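PDB 4QGR: DegT/DnrJ/EryC1/StrS aminotransferase, which probably acts as a pyridoxal-phosphate-dependent transaminase. Local coordinates for residues A[143-148]-A[169-174]. Residues are numbered along the deposited sequence; the frame is centred on the assembly and turned at random.
Sequences PVDLFG and EDAAQS. With PLP (pyridoxal-5'-phosphate), chain E.
Part of the wall of the pyridoxal-phosphate pocket forms where Val-144 and Asp-170 pair their backbones, just beyond strand 137-141 and at the last residue of the parallel strand 166-170. Asp-170 N donates to Pro-143 O (2.9 Å), and Asp-145 N donates to Asp-170 O. With CG anti to the backbone N (chi1 -176°), the Asp-170 carboxylate runs alongside Val-144 and brings OD2 to 2.7 Å from the pyridine N1. OD2 accepts a hydrogen bond from Thr-95 OG1, while OD1 takes the N-H of Ala-172 in an Asx turn, so both oxygens are held; a carboxylate here would be expected to favour a protonated ring nitrogen. Val-144 CG1 touches the cofactor methyl C2A, and Ala-172 CB packs 3.2 Å from ring atom C2.

Gln-173 spans loop and cofactor with its extended chain. Its OE1 accepts Phe-147 N (2.7 Å) from above the amide plane, in a bent bond, and NE2 gives a nearly straight one to PLP O3 (2.8 Å); together they fix the amide's orientation. A water molecule donates to Asp-145 O and Asp-170 O and accepts from Gln-173 N.

Farther from the cofactor, Asp-145 OD2 receives Ser-174 OG on its anti lone pair and lies 2.4 Å from Glu-169 OE2, a spacing so short that one of the acids is probably protonated. Tyr-153 bonds Asp-145 OD1, and Phe-187 N bonds Glu-169 OE1. An aspartate at the end of a strand, facing the pyridine nitrogen, is characteristic of fold-type I aminotransferases.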
ATOM      1  N   PRO A 143     -19.525  -8.037  -5.540  1.00 11.54           N
ATOM      2  CA  PRO A 143     -20.382  -8.173  -4.386  1.00 12.05           C
ATOM      3  C   PRO A 143     -19.570  -8.025  -3.102  1.00 11.89           C
ATOM      4  O   PRO A 143     -18.373  -8.382  -3.070  1.00 12.26           O
ATOM      5  CB  PRO A 143     -20.946  -9.595  -4.514  1.00 12.13           C
ATOM      6  CG  PRO A 143     -20.556 -10.070  -5.862  1.00 12.40           C
ATOM      7  CD  PRO A 143     -19.275  -9.326  -6.176  1.00 11.65           C
ATOM      8  N   VAL A 144     -20.231  -7.531  -2.051  1.00 11.47           N
ATOM      9  CA  VAL A 144     -19.608  -7.399  -0.726  1.00 10.70           C
ATOM     10  C   VAL A 144     -20.295  -8.313   0.254  1.00 10.87           C
ATOM     11  O   VAL A 144     -21.524  -8.419   0.253  1.00 10.93           O
ATOM     12  CB  VAL A 144     -19.693  -5.942  -0.224  1.00 10.23           C
ATOM     13  CG1 VAL A 144     -19.078  -5.811   1.146  1.00 10.51           C
ATOM     14  CG2 VAL A 144     -19.013  -5.004  -1.229  1.00 10.48           C
ATOM     15  N   ASP A 145     -19.506  -8.978   1.085  1.00 10.30           N
ATOM     16  CA  ASP A 145     -20.071  -9.752   2.152  1.00 11.05           C
ATOM     17  C   ASP A 145     -20.228  -8.823   3.344  1.00 11.03           C
ATOM     18  O   ASP A 145     -19.388  -8.797   4.214  1.00 11.75           O
ATOM     19  CB  ASP A 145     -19.157 -10.900   2.525  1.00 10.82           C
ATOM     20  CG  ASP A 145     -18.868 -11.823   1.369  1.00 11.06           C
ATOM     21  OD1 ASP A 145     -19.766 -12.028   0.508  1.00 11.97           O
ATOM     22  OD2 ASP A 145     -17.729 -12.368   1.319  1.00 11.42           O
ATOM     23  N   LEU A 146     -21.280  -8.001   3.372  1.00 11.15           N
ATOM     24  CA  LEU A 146     -21.296  -6.882   4.312  1.00 11.15           C
ATOM     25  C   LEU A 146     -21.475  -7.378   5.732  1.00 10.80           C
ATOM     26  O   LEU A 146     -22.298  -8.213   5.988  1.00 11.29           O
ATOM     27  CB  LEU A 146     -22.371  -5.836   3.959  1.00 11.40           C
ATOM     28  CG  LEU A 146     -22.153  -4.450   4.569  1.00 12.05           C
ATOM     29  CD1 LEU A 146     -20.875  -3.804   4.036  1.00 12.99           C
ATOM     30  CD2 LEU A 146     -23.312  -3.500   4.316  1.00 12.30           C
ATOM     31  N   PHE A 147     -20.705  -6.833   6.653  1.00 11.03           N
ATOM     32  CA  PHE A 147     -20.774  -7.154   8.108  1.00 11.06           C
ATOM     33  C   PHE A 147     -20.429  -8.589   8.438  1.00 11.77           C
ATOM     34  O   PHE A 147     -20.623  -9.032   9.569  1.00 12.06           O
ATOM     35  CB  PHE A 147     -22.140  -6.774   8.752  1.00 11.43           C
ATOM     36  CG  PHE A 147     -22.552  -5.323   8.524  1.00 11.06           C
ATOM     37  CD1 PHE A 147     -21.623  -4.284   8.526  1.00 10.59           C
ATOM     38  CD2 PHE A 147     -23.863  -5.016   8.285  1.00 11.22           C
ATOM     39  CE1 PHE A 147     -22.021  -2.962   8.331  1.00 10.70           C
ATOM     40  CE2 PHE A 147     -24.269  -3.664   8.097  1.00 11.23           C
ATOM     41  CZ  PHE A 147     -23.340  -2.638   8.129  1.00 10.50           C
ATOM     42  N   GLY A 148     -19.915  -9.299   7.441  1.00 11.41           N
ATOM     43  CA  GLY A 148     -19.515 -10.722   7.631  1.00 11.96           C
ATOM     44  C   GLY A 148     -20.399 -11.751   7.030  1.00 12.20           C
ATOM     45  O   GLY A 148     -20.065 -12.959   7.054  1.00 12.30           O
ATOM     46  N   GLU A 169     -15.031 -11.251  -5.090  1.00 11.17           N
ATOM     47  CA  GLU A 169     -15.745 -11.270  -3.794  1.00 11.00           C
ATOM     48  C   GLU A 169     -15.023 -10.293  -2.863  1.00 10.68           C
ATOM     49  O   GLU A 169     -13.857 -10.497  -2.587  1.00 11.09           O
ATOM     50  CB  GLU A 169     -15.715 -12.660  -3.168  1.00 11.41           C
ATOM     51  CG  GLU A 169     -16.199 -12.677  -1.713  1.00 11.57           C
ATOM     52  CD  GLU A 169     -16.152 -14.019  -1.035  1.00 12.29           C
ATOM     53  OE1 GLU A 169     -15.452 -14.890  -1.576  1.00 13.52           O
ATOM     54  OE2 GLU A 169     -16.835 -14.199   0.035  1.00 12.47           O
ATOM     55  N   ASP A 170     -15.679  -9.216  -2.434  1.00  9.89           N
ATOM     56  CA  ASP A 170     -15.104  -8.330  -1.415  1.00  9.98           C
ATOM     57  C   ASP A 170     -15.436  -8.944  -0.018  1.00  9.92           C
ATOM     58  O   ASP A 170     -16.476  -8.689   0.553  1.00 10.45           O
ATOM     59  CB  ASP A 170     -15.561  -6.889  -1.550  1.00  9.90           C
ATOM     60  CG  ASP A 170     -14.886  -5.953  -0.556  1.00  9.78           C
ATOM     61  OD1 ASP A 170     -14.098  -6.472   0.298  1.00 10.14           O
ATOM     62  OD2 ASP A 170     -15.138  -4.716  -0.611  1.00 10.52           O
ATOM     63  N   ALA A 171     -14.508  -9.750   0.477  1.00 10.04           N
ATOM     64  CA  ALA A 171     -14.596 -10.453   1.746  1.00 10.03           C
ATOM     65  C   ALA A 171     -13.758  -9.706   2.820  1.00 10.32           C
ATOM     66  O   ALA A 171     -13.273 -10.317   3.796  1.00 11.22           O
ATOM     67  CB  ALA A 171     -14.115 -11.879   1.563  1.00 10.19           C
ATOM     68  N   ALA A 172     -13.645  -8.378   2.691  1.00 10.50           N
ATOM     69  CA  ALA A 172     -12.960  -7.559   3.686  1.00 10.56           C
ATOM     70  C   ALA A 172     -13.488  -7.883   5.062  1.00 11.36           C
ATOM     71  O   ALA A 172     -12.721  -7.875   6.037  1.00 11.46           O
ATOM     72  CB  ALA A 172     -13.161  -6.080   3.408  1.00 10.95           C
ATOM     73  N   GLN A 173     -14.783  -8.125   5.180  1.00 11.35           N
ATOM     74  CA  GLN A 173     -15.403  -8.202   6.493  1.00 11.85           C
ATOM     75  C   GLN A 173     -15.808  -9.591   6.857  1.00 11.68           C
ATOM     76  O   GLN A 173     -16.459  -9.782   7.896  1.00 11.44           O
ATOM     77  CB  GLN A 173     -16.636  -7.290   6.540  1.00 12.23           C
ATOM     78  CG  GLN A 173     -16.299  -5.810   6.460  1.00 12.71           C
ATOM     79  CD  GLN A 173     -17.523  -4.895   6.441  1.00 12.67           C
ATOM     80  OE1 GLN A 173     -18.576  -5.187   7.021  1.00 13.24           O
ATOM     81  NE2 GLN A 173     -17.374  -3.769   5.794  1.00 13.75           N
ATOM     82  N   SER A 174     -15.469 -10.592   6.035  1.00 11.66           N
ATOM     83  CA  SER A 174     -16.134 -11.889   6.207  1.00 11.43           C
ATOM     84  C   SER A 174     -15.209 -13.097   6.366  1.00 11.42           C
ATOM     85  O   SER A 174     -15.658 -14.216   6.218  1.00 11.49           O
ATOM     86  CB  SER A 174     -17.057 -12.149   5.034  1.00 11.19           C
ATOM     87  OG  SER A 174     -16.340 -12.126   3.826  1.00 11.36           O
TER
HETATM   88  N1  PLP E 403     -13.937  -3.481   1.416  1.00 12.49           N
HETATM   89  C2  PLP E 403     -14.730  -3.421   2.502  1.00 13.44           C
HETATM   90  C2A PLP E 403     -16.136  -3.970   2.490  1.00 13.83           C
HETATM   91  C3  PLP E 403     -14.154  -2.877   3.763  1.00 14.24           C
HETATM   92  O3  PLP E 403     -14.913  -2.864   4.852  1.00 13.36           O
HETATM   93  C4  PLP E 403     -12.787  -2.292   3.719  1.00 15.06           C
HETATM   94  C4A PLP E 403     -11.995  -1.761   4.850  1.00 20.41           C
HETATM   95  O4A PLP E 403     -12.021  -2.263   5.955  1.00 26.40           O
HETATM   96  C5  PLP E 403     -12.048  -2.415   2.455  1.00 14.25           C
HETATM   97  C6  PLP E 403     -12.679  -3.012   1.361  1.00 12.83           C
HETATM   98  C5A PLP E 403     -10.641  -1.872   2.329  1.00 12.98           C
HETATM   99  O4P PLP E 403      -9.704  -2.599   3.136  1.00 13.74           O
HETATM  100  P   PLP E 403      -8.422  -1.857   3.764  1.00 13.40           P
HETATM  101  O1P PLP E 403      -7.469  -2.951   4.240  1.00 12.60           O
HETATM  102  O2P PLP E 403      -7.863  -0.926   2.719  1.00 12.87           O
HETATM  103  O3P PLP E 403      -9.053  -1.119   4.955  1.00 13.95           O
HETATM  104  O   HOH W   1     -16.841  -7.944   3.297  1.00 10.02           O